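Side-chain contacts in Ras GTPase-activating-like protein IQGAP2 (Homo sapiens, PDB 5CJP), which carries a domain related to Ras GTPase-activating proteins and probably binds GTP-loaded Rho-family GTPases such as Cdc42, most likely without speeding their GTP hydrolysis: residues Tyr62-Leu67 / Ile94-Ser99; Phe100-Gly103 / Thr109-Gln112; Ser193-Leu198 / Lys309-Val314; Tyr200-Ile205 / Asn231-Arg236; Lys207-Ser212 / Leu226-Asn231. One frame throughout, in Å; residues are numbered along the deposited sequence.

Contact 1 (Tyr62-Leu67 / Ile94-Ser99); sequences YLLLKL and IKMVVS
Met96 alone spans the distance to Leu64 and Leu67, and the rest of 94-99 shows how one helix distributes its side chains among several neighbours. Ile94 opens the segment and packs on Leu72, farther along the helix that carries 62-67. Lys95, partly exposed, has a weak bond from NZ to Asn90 OD1.

Met96 follows and supplies the contact. With CG anti to the backbone N (chi1 -177°) the chain runs straight out from its helix, then bends at chi3 to place the methyl. CE lies 4.2 Å from CD1 of Leu64 and 4.5 Å from CD1 of Leu67, two leucines nearly one helical turn apart. Leu64 turns its branch toward the methionine, and the two side chains meet at a slant. Val97, next along, rests on Phe68, while its carbonyl oxygen accepts a bond from Asn101 ND2. Val98 faces Leu232 instead. Ser99 closes the segment by giving two bonds to one oxygen: Ser99 N reaches Lys95 O at 3.1 Å, the ordinary helical bond, and Ser99 OG reaches the same Lys95 O at 3.2 Å. They come from opposite faces of the carbonyl plane, and the hydroxyl lies tilted 27° from it.

Around the methionine, Ala29 and Phe33 of helix 25-34, Met44, Ile48 and Leu51 of helix 37-54, and Phe68 complete an apolar nest. Met96 thus fills the interface of helices 25-34, 37-54, 58-79 and 92-102 in the buried helical core of the Ras-GAP-related domain.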
# COMPACT_ATOMS: atom_id res chain seq x y z
N TYR E 62 0.43 22.76 16.15
CA TYR E 62 0.03 23.99 16.81
C TYR E 62 -1.33 24.45 16.27
O TYR E 62 -2.24 24.79 17.03
CB TYR E 62 1.08 25.07 16.55
CG TYR E 62 0.61 26.44 16.96
CD1 TYR E 62 0.55 26.80 18.30
CD2 TYR E 62 0.19 27.36 16.00
CE1 TYR E 62 0.07 28.05 18.68
CE2 TYR E 62 -0.30 28.60 16.36
CZ TYR E 62 -0.35 28.94 17.71
OH TYR E 62 -0.80 30.18 18.08
N LEU E 63 -1.48 24.45 14.94
CA LEU E 63 -2.74 24.88 14.33
C LEU E 63 -3.90 23.96 14.72
O LEU E 63 -5.04 24.40 14.95
CB LEU E 63 -2.58 24.93 12.81
CG LEU E 63 -1.48 25.85 12.26
CD1 LEU E 63 -1.31 25.62 10.77
CD2 LEU E 63 -1.84 27.30 12.53
N LEU E 64 -3.62 22.66 14.79
CA LEU E 64 -4.65 21.70 15.14
C LEU E 64 -5.10 21.98 16.57
O LEU E 64 -6.28 21.85 16.90
CB LEU E 64 -4.12 20.28 15.02
CG LEU E 64 -5.05 19.17 15.45
CD1 LEU E 64 -6.37 19.28 14.72
CD2 LEU E 64 -4.37 17.84 15.18
N LEU E 65 -4.14 22.34 17.43
CA LEU E 65 -4.47 22.65 18.82
C LEU E 65 -5.36 23.88 18.87
O LEU E 65 -6.31 23.94 19.63
CB LEU E 65 -3.20 22.90 19.65
CG LEU E 65 -2.42 21.64 20.06
CD1 LEU E 65 -1.08 22.01 20.69
CD2 LEU E 65 -3.27 20.80 20.99
N LYS E 66 -5.05 24.87 18.04
CA LYS E 66 -5.87 26.08 18.04
C LYS E 66 -7.23 25.76 17.47
O LYS E 66 -8.23 26.37 17.87
CB LYS E 66 -5.18 27.17 17.24
CG LYS E 66 -3.79 27.48 17.76
CD LYS E 66 -3.83 27.96 19.21
CE LYS E 66 -4.52 29.31 19.33
NZ LYS E 66 -4.27 29.94 20.65
N LEU E 67 -7.28 24.81 16.55
CA LEU E 67 -8.55 24.41 15.95
C LEU E 67 -9.39 23.77 17.06
O LEU E 67 -10.55 24.12 17.27
CB LEU E 67 -8.31 23.41 14.82
CG LEU E 67 -9.46 22.97 13.91
CD1 LEU E 67 -9.80 21.55 14.19
CD2 LEU E 67 -10.65 23.89 14.07
N ILE E 94 -14.44 16.78 21.14
CA ILE E 94 -13.83 16.00 22.20
C ILE E 94 -13.55 14.58 21.70
O ILE E 94 -12.54 13.97 22.05
CB ILE E 94 -14.73 15.98 23.42
CG1 ILE E 94 -14.70 17.37 24.08
CG2 ILE E 94 -14.28 14.90 24.41
CD1 ILE E 94 -13.37 17.73 24.55
N LYS E 95 -14.42 14.08 20.84
CA LYS E 95 -14.26 12.74 20.27
C LYS E 95 -12.99 12.71 19.43
O LYS E 95 -12.22 11.74 19.46
CB LYS E 95 -15.47 12.41 19.39
CG LYS E 95 -15.66 10.95 19.08
CD LYS E 95 -16.92 10.73 18.28
CE LYS E 95 -18.14 11.33 19.00
NZ LYS E 95 -19.38 11.48 18.13
N MET E 96 -12.75 13.78 18.69
CA MET E 96 -11.58 13.86 17.83
C MET E 96 -10.33 14.09 18.66
O MET E 96 -9.27 13.52 18.40
CB MET E 96 -11.76 14.97 16.81
CG MET E 96 -10.63 15.08 15.82
SD MET E 96 -11.16 16.02 14.38
CE MET E 96 -9.88 17.10 14.30
N VAL E 97 -10.46 14.94 19.68
CA VAL E 97 -9.34 15.24 20.55
C VAL E 97 -8.86 13.96 21.18
O VAL E 97 -7.66 13.73 21.25
CB VAL E 97 -9.74 16.23 21.66
CG1 VAL E 97 -8.72 16.16 22.82
CG2 VAL E 97 -9.80 17.63 21.09
N VAL E 98 -9.79 13.13 21.63
CA VAL E 98 -9.44 11.87 22.26
C VAL E 98 -8.81 10.86 21.32
O VAL E 98 -7.80 10.27 21.66
CB VAL E 98 -10.67 11.22 22.92
CG1 VAL E 98 -10.37 9.77 23.31
CG2 VAL E 98 -11.06 12.03 24.14
N SER E 99 -9.39 10.66 20.14
CA SER E 99 -8.84 9.70 19.17
C SER E 99 -7.47 10.14 18.70
O SER E 99 -6.54 9.35 18.70
CB SER E 99 -9.74 9.57 17.94
OG SER E 99 -10.99 9.00 18.24

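Contact 2 (Phe100-Gly103 / Thr109-Gln112); sequences FNRG and TLRQ
The two backbones approach most closely at Arg102 and Leu110, whose CA atoms lie 7.3 Å apart. The first segment is the tail of helix 92-102 and runs into a turn at Gly103; the second enters the beginning of helix 111-123 from an irregular piece at Thr109 and Leu110. Five loop residues join them, making this a short-range closure in which one helix finishes beside the start of the next. No hydrogen bond ties the segments together directly.

What meets the end of the first helix is a methyl group. Thr109 CG2 sits 3.9 Å from Arg102 O and 4.2 Å from Asn101 O, touching both without bonding to either. The torsion explains this: OG1 takes the position opposite the backbone N (chi1 177°), which leaves the methyl between N and the carbonyl carbon, pointing at the helix end. Beside it the aliphatic part of Arg102 meets Leu110, with CG 4.2 Å from CD1 of the leucine. Beyond that point the arginine continues nearly straight through chi2 (178°) and chi3, carrying its guanidinium past the contact to the backbone oxygen of Tyr237, which NH2 binds. Asn101 looks back into its own helix, its amide giving a bond to Val97 O.

Helix 222-243 packs against this junction: Tyr237 lies against Thr109 and Leu110, Met238 against Leu110, and Pro240 against Arg102. From the loop after that helix, Ile250 packs on Leu110 and Phe248 on Arg102, so the junction between helices 92-102 and 111-123 is backed by a third helix and its trailing loop.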
# COMPACT_ATOMS: atom_id res chain seq x y z
N PHE E 100 -7.36 11.39 18.30
CA PHE E 100 -6.09 11.89 17.82
C PHE E 100 -4.97 11.69 18.82
O PHE E 100 -3.83 11.44 18.44
CB PHE E 100 -6.19 13.36 17.45
CG PHE E 100 -4.90 13.94 16.96
CD1 PHE E 100 -4.45 13.64 15.67
CD2 PHE E 100 -4.10 14.71 17.80
CE1 PHE E 100 -3.21 14.10 15.24
CE2 PHE E 100 -2.85 15.18 17.38
CZ PHE E 100 -2.40 14.87 16.10
N ASN E 101 -5.28 11.81 20.10
CA ASN E 101 -4.25 11.63 21.11
C ASN E 101 -3.91 10.17 21.42
O ASN E 101 -2.90 9.88 22.05
CB ASN E 101 -4.63 12.40 22.38
CG ASN E 101 -4.25 13.88 22.30
OD1 ASN E 101 -3.08 14.22 22.29
ND2 ASN E 101 -5.24 14.75 22.21
N ARG E 102 -4.74 9.26 20.94
CA ARG E 102 -4.49 7.84 21.17
C ARG E 102 -3.41 7.30 20.24
O ARG E 102 -2.49 6.61 20.68
CB ARG E 102 -5.76 7.01 20.95
CG ARG E 102 -6.58 6.82 22.19
CD ARG E 102 -7.86 6.04 21.94
NE ARG E 102 -8.66 6.01 23.16
CZ ARG E 102 -9.97 6.21 23.19
NH1 ARG E 102 -10.64 6.46 22.07
NH2 ARG E 102 -10.60 6.23 24.36
N GLY E 103 -3.53 7.61 18.96
CA GLY E 103 -2.57 7.10 18.01
C GLY E 103 -1.86 8.11 17.16
O GLY E 103 -1.67 7.88 15.96
N THR E 109 1.81 5.22 24.06
CA THR E 109 1.55 6.08 25.20
C THR E 109 0.67 5.34 26.19
O THR E 109 1.02 5.18 27.37
CB THR E 109 0.87 7.41 24.79
OG1 THR E 109 0.58 8.18 25.97
CG2 THR E 109 -0.42 7.15 24.00
N LEU E 110 -0.49 4.88 25.73
CA LEU E 110 -1.38 4.13 26.59
C LEU E 110 -0.86 2.70 26.72
O LEU E 110 -0.90 2.11 27.79
CB LEU E 110 -2.81 4.13 26.05
CG LEU E 110 -3.59 5.43 26.30
CD1 LEU E 110 -5.00 5.29 25.80
CD2 LEU E 110 -3.59 5.74 27.77
N ARG E 111 -0.36 2.16 25.61
CA ARG E 111 0.16 0.80 25.65
C ARG E 111 1.49 0.84 26.40
O ARG E 111 1.88 -0.12 27.06
CB ARG E 111 0.32 0.22 24.23
CG ARG E 111 1.70 0.29 23.63
CD ARG E 111 1.73 -0.40 22.26
NE ARG E 111 1.19 -1.76 22.30
CZ ARG E 111 1.38 -2.67 21.35
NH1 ARG E 111 2.09 -2.39 20.28
NH2 ARG E 111 0.84 -3.88 21.45
N GLN E 112 2.18 1.97 26.32
CA GLN E 112 3.44 2.12 27.02
C GLN E 112 3.11 2.71 28.39
O GLN E 112 3.79 3.61 28.86
CB GLN E 112 4.36 3.08 26.27
CG GLN E 112 5.72 3.29 26.91
CD GLN E 112 6.28 4.69 26.69
OE1 GLN E 112 6.56 5.41 27.65
NE2 GLN E 112 6.45 5.07 25.44

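Contact 3 (Ser193-Leu198 / Lys309-Val314); sequences SSLDLL and KEACNV
Strikingly, a single leucine, Leu195, accounts for nearly all of the first segment's part in this contact, dividing its two methyls between Glu310 and Ala311. It stands on the short 3-10 turn 195-197, in the linker between two long helices, and its partners lie on helix 294-311. CD2 of Leu195 reaches CB of Glu310 at 3.5 Å, while CD1 rests over the backbone of the next residue, 4.0 Å from Ala311 CA and 4.2 Å from Ala311 CB. Leu195 extends its branch because chi1 (169°) sets CG opposite the nitrogen, and it crosses the glutamate at about a right angle. Glu310 bends at chi2 (-67°), and the aliphatic base of its chain, rather than the carboxylate, gives the closest touch.

Past Ala311 the chain turns, with Asn313 at the centre of an inverse gamma turn.

Tyr307, one turn earlier on helix 294-311, also packs on Leu195. Helix 200-216 holds the chain that follows: Arg203 donates to the backbone oxygens of Glu310 and Ala311, and Lys207 to that of Val314. Ala311 also meets Leu233 of helix 222-243, so the linker packs where helices 200-216, 222-243 and 294-311 come together.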
# COMPACT_ATOMS: atom_id res chain seq x y z
N SER E 193 1.36 7.71 38.70
CA SER E 193 2.79 8.02 38.76
C SER E 193 3.35 8.45 37.42
O SER E 193 4.48 8.92 37.33
CB SER E 193 3.56 6.80 39.27
OG SER E 193 3.50 5.74 38.34
N SER E 194 2.55 8.29 36.37
CA SER E 194 2.99 8.64 35.03
C SER E 194 2.26 9.80 34.36
O SER E 194 1.98 9.75 33.17
CB SER E 194 2.92 7.39 34.15
OG SER E 194 3.70 6.35 34.72
N LEU E 195 1.96 10.84 35.13
CA LEU E 195 1.28 12.02 34.59
C LEU E 195 2.16 12.73 33.56
O LEU E 195 1.65 13.29 32.60
CB LEU E 195 0.94 13.01 35.71
CG LEU E 195 0.45 14.39 35.27
CD1 LEU E 195 -0.85 14.28 34.47
CD2 LEU E 195 0.25 15.27 36.47
N ASP E 196 3.46 12.68 33.76
CA ASP E 196 4.40 13.34 32.85
C ASP E 196 4.54 12.66 31.49
O ASP E 196 5.19 13.18 30.59
CB ASP E 196 5.77 13.45 33.51
CG ASP E 196 6.19 12.16 34.21
OD1 ASP E 196 6.02 11.07 33.63
OD2 ASP E 196 6.70 12.25 35.35
N LEU E 197 3.93 11.49 31.34
CA LEU E 197 4.01 10.77 30.07
C LEU E 197 2.79 11.05 29.21
O LEU E 197 2.70 10.55 28.09
CB LEU E 197 4.12 9.27 30.31
CG LEU E 197 5.42 8.71 30.90
CD1 LEU E 197 5.32 7.19 30.96
CD2 LEU E 197 6.60 9.12 30.03
N LEU E 198 1.83 11.80 29.73
CA LEU E 198 0.65 12.13 28.97
C LEU E 198 1.06 13.09 27.85
O LEU E 198 2.05 13.80 27.96
CB LEU E 198 -0.42 12.80 29.85
CG LEU E 198 -1.31 11.93 30.71
CD1 LEU E 198 -2.46 12.77 31.23
CD2 LEU E 198 -1.87 10.78 29.89
N LYS E 309 -6.10 17.82 38.41
CA LYS E 309 -5.76 19.21 38.59
C LYS E 309 -4.39 19.50 38.00
O LYS E 309 -4.21 20.49 37.31
CB LYS E 309 -5.79 19.61 40.06
CG LYS E 309 -5.45 21.07 40.28
CD LYS E 309 -5.62 21.51 41.72
CE LYS E 309 -5.33 23.00 41.86
NZ LYS E 309 -5.54 23.50 43.25
N GLU E 310 -3.43 18.63 38.27
CA GLU E 310 -2.09 18.83 37.74
C GLU E 310 -2.05 18.68 36.22
O GLU E 310 -1.23 19.31 35.55
CB GLU E 310 -1.11 17.84 38.38
CG GLU E 310 -0.09 18.50 39.30
CD GLU E 310 0.88 19.41 38.56
OE1 GLU E 310 1.69 18.89 37.75
OE2 GLU E 310 0.84 20.63 38.80
N ALA E 311 -2.93 17.85 35.68
CA ALA E 311 -2.99 17.66 34.24
C ALA E 311 -3.08 19.01 33.50
O ALA E 311 -2.36 19.23 32.53
CB ALA E 311 -4.18 16.78 33.89
N CYS E 312 -3.95 19.90 33.97
CA CYS E 312 -4.14 21.21 33.37
C CYS E 312 -2.95 22.18 33.59
O CYS E 312 -2.89 23.27 32.98
CB CYS E 312 -5.42 21.84 33.92
SG CYS E 312 -6.89 20.76 33.95
N ASN E 313 -2.01 21.79 34.44
CA ASN E 313 -0.85 22.61 34.75
C ASN E 313 0.14 22.61 33.60
O ASN E 313 1.20 21.98 33.68
CB ASN E 313 -0.17 22.08 36.01
CG ASN E 313 0.55 23.16 36.80
OD1 ASN E 313 1.24 24.00 36.23
ND2 ASN E 313 0.38 23.13 38.11
N VAL E 314 -0.18 23.33 32.53
CA VAL E 314 0.71 23.32 31.38
C VAL E 314 0.66 24.64 30.61
O VAL E 314 -0.37 25.33 30.63
CB VAL E 314 0.34 22.10 30.48
CG1 VAL E 314 -0.74 22.47 29.47
CG2 VAL E 314 1.55 21.55 29.83

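Contact 4 (Tyr200-Ile205 / Asn231-Arg236); sequences YGLRYI and NLLYYR
The shortest polar bond among Tyr200-Ile205 and Asn231-Arg236, 2.7 Å from Tyr204 N to Tyr200 O, lies within the helix that presents Leu202 to Leu232 and Leu233, and no polar bond crosses between the segments. Leu202 touches both leucines. Its CG lies 3.7 Å from CD2 of Leu233, and the same methyl stands 4.0 Å from Leu202 CD1. These side chains slide past each other in opposite directions: Leu202 sends CG out anti to its own nitrogen (chi1 177°), Leu233 sets CG opposite the carbonyl carbon (chi1 -60°). Leu232 meets Leu202 CD1 to CD1 at 4.2 Å, and Leu232 CD2 just reaches Ile205 CG2 at 4.5 Å.

The axes of 200-205 and 231-236 pass 10.6 Å apart at 120°. A wider pi-type turn marks the second segment, Arg236 N bonding to Asn231 O at 2.8 Å. Asn101 lies against Leu202, and Val97, Phe68 and Leu72 against Ile205.

All four touching residues are buried and purely aliphatic. Cohesion here must therefore come from shape and the exclusion of water, while helix 200-216 applies its polar grip elsewhere, through Arg203 and through the hydroxyls of Tyr200, bonded to Pro315 O, and Tyr204, bonded to Glu316.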
# COMPACT_ATOMS: atom_id res chain seq x y z
N TYR E 200 1.21 16.37 25.60
CA TYR E 200 1.02 17.81 25.85
C TYR E 200 -0.36 18.27 25.34
O TYR E 200 -1.14 18.86 26.10
CB TYR E 200 2.09 18.65 25.15
CG TYR E 200 1.74 20.12 25.14
CD1 TYR E 200 1.76 20.87 26.32
CD2 TYR E 200 1.29 20.74 23.98
CE1 TYR E 200 1.32 22.19 26.34
CE2 TYR E 200 0.85 22.06 23.98
CZ TYR E 200 0.87 22.79 25.17
OH TYR E 200 0.41 24.10 25.17
N GLY E 201 -0.64 18.00 24.06
CA GLY E 201 -1.91 18.39 23.46
C GLY E 201 -3.15 17.96 24.25
O GLY E 201 -4.11 18.72 24.38
N LEU E 202 -3.14 16.74 24.75
CA LEU E 202 -4.27 16.28 25.53
C LEU E 202 -4.38 17.08 26.84
O LEU E 202 -5.48 17.46 27.27
CB LEU E 202 -4.11 14.79 25.86
CG LEU E 202 -5.20 14.19 26.74
CD1 LEU E 202 -6.54 14.60 26.18
CD2 LEU E 202 -5.06 12.67 26.81
N ARG E 203 -3.24 17.32 27.49
CA ARG E 203 -3.24 18.06 28.74
C ARG E 203 -3.69 19.48 28.48
O ARG E 203 -4.38 20.08 29.30
CB ARG E 203 -1.83 18.08 29.38
CG ARG E 203 -1.41 16.79 30.06
CD ARG E 203 -0.07 16.93 30.78
NE ARG E 203 -0.14 17.70 32.03
CZ ARG E 203 0.90 17.88 32.85
NH1 ARG E 203 2.07 17.36 32.56
NH2 ARG E 203 0.76 18.58 33.97
N TYR E 204 -3.29 20.00 27.34
CA TYR E 204 -3.64 21.37 27.00
C TYR E 204 -5.14 21.55 26.77
O TYR E 204 -5.72 22.53 27.22
CB TYR E 204 -2.86 21.82 25.77
CG TYR E 204 -3.29 23.17 25.28
CD1 TYR E 204 -3.18 24.30 26.10
CD2 TYR E 204 -3.87 23.32 24.02
CE1 TYR E 204 -3.66 25.55 25.68
CE2 TYR E 204 -4.34 24.56 23.59
CZ TYR E 204 -4.24 25.66 24.42
OH TYR E 204 -4.74 26.87 23.99
N ILE E 205 -5.76 20.60 26.09
CA ILE E 205 -7.19 20.72 25.85
C ILE E 205 -7.96 20.57 27.17
O ILE E 205 -9.00 21.20 27.36
CB ILE E 205 -7.66 19.69 24.82
CG1 ILE E 205 -7.09 20.05 23.44
CG2 ILE E 205 -9.17 19.66 24.76
CD1 ILE E 205 -7.54 21.36 22.91
N ASN E 231 -13.41 13.34 33.23
CA ASN E 231 -14.23 12.64 32.27
C ASN E 231 -13.44 12.50 30.98
O ASN E 231 -13.46 11.45 30.35
CB ASN E 231 -15.51 13.42 31.99
CG ASN E 231 -16.30 12.85 30.81
OD1 ASN E 231 -16.90 11.79 30.91
ND2 ASN E 231 -16.27 13.56 29.69
N LEU E 232 -12.75 13.56 30.60
CA LEU E 232 -11.93 13.58 29.39
C LEU E 232 -10.71 12.67 29.51
O LEU E 232 -10.50 11.79 28.69
CB LEU E 232 -11.45 15.00 29.09
CG LEU E 232 -10.32 15.17 28.06
CD1 LEU E 232 -10.76 14.66 26.68
CD2 LEU E 232 -9.92 16.64 27.99
N LEU E 233 -9.92 12.90 30.55
CA LEU E 233 -8.69 12.15 30.77
C LEU E 233 -8.89 10.70 31.16
O LEU E 233 -8.15 9.83 30.70
CB LEU E 233 -7.85 12.84 31.84
CG LEU E 233 -7.44 14.27 31.49
CD1 LEU E 233 -6.56 14.80 32.59
CD2 LEU E 233 -6.71 14.30 30.15
N TYR E 234 -9.89 10.44 31.99
CA TYR E 234 -10.12 9.08 32.42
C TYR E 234 -11.20 8.27 31.70
O TYR E 234 -10.89 7.32 30.99
CB TYR E 234 -10.38 9.01 33.93
CG TYR E 234 -10.29 7.59 34.41
CD1 TYR E 234 -9.07 6.92 34.39
CD2 TYR E 234 -11.44 6.85 34.66
CE1 TYR E 234 -9.00 5.54 34.58
CE2 TYR E 234 -11.37 5.46 34.86
CZ TYR E 234 -10.15 4.82 34.81
OH TYR E 234 -10.09 3.45 34.91
N TYR E 235 -12.46 8.62 31.91
CA TYR E 235 -13.55 7.85 31.31
C TYR E 235 -13.49 7.79 29.79
O TYR E 235 -13.81 6.79 29.18
CB TYR E 235 -14.91 8.42 31.73
CG TYR E 235 -16.08 7.56 31.30
CD1 TYR E 235 -16.37 6.38 31.97
CD2 TYR E 235 -16.86 7.92 30.21
CE1 TYR E 235 -17.41 5.57 31.57
CE2 TYR E 235 -17.92 7.12 29.79
CZ TYR E 235 -18.19 5.94 30.48
OH TYR E 235 -19.23 5.13 30.07
N ARG E 236 -13.07 8.89 29.18
CA ARG E 236 -13.00 8.97 27.74
C ARG E 236 -11.67 8.52 27.13
O ARG E 236 -11.65 7.73 26.19
CB ARG E 236 -13.35 10.41 27.32
CG ARG E 236 -14.70 10.54 26.63
CD ARG E 236 -14.59 9.89 25.24
NE ARG E 236 -15.59 10.29 24.25
CZ ARG E 236 -16.18 11.47 24.18
NH1 ARG E 236 -15.92 12.42 25.07
NH2 ARG E 236 -17.02 11.72 23.19

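Contact 5 (Lys207-Ser212 / Leu226-Asn231); sequences KVLKNS and LKIVGN
Aliphatic packing comes first: Leu209 and Ile228 face each other, and CG2 of the isoleucine sits in the fork of the leucine, 4.0 Å from CD2 and 4.1 Å from both CD1 and CG. That methyl is directed there because it stands opposite the backbone N of Ile228, with CG1 taking the place next to the nitrogen. Leu72 of helix 58-79 packs on Leu209, and Val83 and Ile86 pack on Ile228, extending the apolar surface.

The second kind of contact uses the methylenes of a lysine. Lys210 lies nearest to the facing backbone, its CA 6.4 Å from that of Val229, and its CB touches CG2 of the valine at 3.7 Å. From there the chain bends at each of its last three torsions and passes across the facing helix toward Cys312. Leu226, about one turn before Val229, meets Lys210 CD with its CD2 at 4.0 Å. Cys312 fits against both Lys210 and Val229, and Phe308 backs the valine.

Polar bonds play no part between the segments. Two other lysines have partners elsewhere: Lys207 forms a salt bridge with Glu316, and Lys227 pairs with an acidic side chain of another protein chain.

The axes of 207-212 and 226-231 lie 9.5 Å apart, with N-to-C directions 153° apart, so the two segments pack nearly antiparallel. Their parent helices, 200-216 and 222-243, follow each other after a short turn. This is a helical hairpin, a simple building unit of the all-helical GAP-related domain.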
# COMPACT_ATOMS: atom_id res chain seq x y z
N LYS E 207 -6.91 21.63 29.89
CA LYS E 207 -6.75 22.96 30.45
C LYS E 207 -7.76 23.92 29.82
O LYS E 207 -8.50 24.60 30.52
CB LYS E 207 -5.33 23.48 30.21
CG LYS E 207 -5.14 24.93 30.60
CD LYS E 207 -3.69 25.31 30.44
CE LYS E 207 -3.52 26.80 30.43
NZ LYS E 207 -2.08 27.10 30.31
N VAL E 208 -7.78 23.97 28.49
CA VAL E 208 -8.73 24.81 27.78
C VAL E 208 -10.15 24.50 28.23
O VAL E 208 -10.93 25.39 28.53
CB VAL E 208 -8.69 24.57 26.27
CG1 VAL E 208 -9.98 25.09 25.63
CG2 VAL E 208 -7.47 25.24 25.67
N LEU E 209 -10.47 23.21 28.26
CA LEU E 209 -11.78 22.76 28.67
C LEU E 209 -12.15 23.32 30.04
O LEU E 209 -13.18 23.97 30.19
CB LEU E 209 -11.81 21.23 28.68
CG LEU E 209 -13.00 20.54 29.36
CD1 LEU E 209 -14.28 21.11 28.82
CD2 LEU E 209 -12.94 19.04 29.12
N LYS E 210 -11.31 23.05 31.03
CA LYS E 210 -11.55 23.53 32.39
C LYS E 210 -11.69 25.05 32.49
O LYS E 210 -12.68 25.54 33.02
CB LYS E 210 -10.43 23.05 33.32
CG LYS E 210 -10.43 23.67 34.70
CD LYS E 210 -9.91 22.70 35.75
CE LYS E 210 -8.88 23.34 36.67
NZ LYS E 210 -7.58 23.50 35.98
N ASN E 211 -10.71 25.78 31.97
CA ASN E 211 -10.74 27.23 32.05
C ASN E 211 -11.89 27.84 31.28
O ASN E 211 -12.23 29.00 31.50
CB ASN E 211 -9.42 27.82 31.52
CG ASN E 211 -8.21 27.30 32.29
OD1 ASN E 211 -8.34 26.80 33.41
ND2 ASN E 211 -7.03 27.44 31.69
N SER E 212 -12.48 27.07 30.39
CA SER E 212 -13.58 27.56 29.58
C SER E 212 -14.89 27.41 30.33
O SER E 212 -15.70 28.36 30.39
CB SER E 212 -13.63 26.80 28.27
OG SER E 212 -14.55 27.38 27.39
N LEU E 226 -13.10 19.61 38.03
CA LEU E 226 -12.21 18.46 37.91
C LEU E 226 -12.93 17.16 37.52
O LEU E 226 -12.32 16.25 36.97
CB LEU E 226 -11.40 18.30 39.19
CG LEU E 226 -10.46 19.50 39.45
CD1 LEU E 226 -9.72 19.31 40.77
CD2 LEU E 226 -9.46 19.65 38.33
N LYS E 227 -14.23 17.08 37.78
CA LYS E 227 -14.96 15.89 37.40
C LYS E 227 -15.15 15.89 35.89
O LYS E 227 -15.22 14.83 35.25
CB LYS E 227 -16.32 15.83 38.11
CG LYS E 227 -16.21 15.39 39.56
CD LYS E 227 -17.58 15.23 40.19
CE LYS E 227 -17.49 14.48 41.50
NZ LYS E 227 -18.84 14.11 42.00
N ILE E 228 -15.21 17.09 35.31
CA ILE E 228 -15.35 17.26 33.87
C ILE E 228 -14.03 16.87 33.25
O ILE E 228 -13.98 16.06 32.31
CB ILE E 228 -15.66 18.71 33.53
CG1 ILE E 228 -17.00 19.08 34.15
CG2 ILE E 228 -15.69 18.91 32.03
CD1 ILE E 228 -17.27 20.52 34.08
N VAL E 229 -12.95 17.44 33.77
CA VAL E 229 -11.60 17.16 33.30
C VAL E 229 -11.28 15.69 33.45
O VAL E 229 -10.58 15.11 32.63
CB VAL E 229 -10.56 17.95 34.07
CG1 VAL E 229 -9.17 17.36 33.83
CG2 VAL E 229 -10.59 19.40 33.62
N GLY E 230 -11.79 15.07 34.51
CA GLY E 230 -11.52 13.66 34.72
C GLY E 230 -12.30 12.81 33.74
O GLY E 230 -11.91 11.69 33.45
N ASN E 231 -13.41 13.34 33.23
CA ASN E 231 -14.23 12.64 32.27
C ASN E 231 -13.44 12.50 30.98
O ASN E 231 -13.46 11.45 30.35
CB ASN E 231 -15.51 13.42 31.99
CG ASN E 231 -16.30 12.85 30.81
OD1 ASN E 231 -16.90 11.79 30.91
ND2 ASN E 231 -16.27 13.56 29.69

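Contacts 4 and 5, with centres 8 Å apart, are two levels of one helix pair, 200-216 with 222-243, and share Asn231. Contacts 1 and 2 follow each other on helix 92-102, touching where Leu64 meets Phe100; both also border contact 4, through Val98 with Leu232 and through Asn101 with Leu202. Contact 3 spans the longest stretch of chain, enclosing contacts 4 and 5, and brings 309-314 back onto the pair. The centre of contact 4 is 10 to 12 Å from those of contacts 1, 2 and 3, so it sits amid the others, in one continuous helical core built from helices both near and far along the chain.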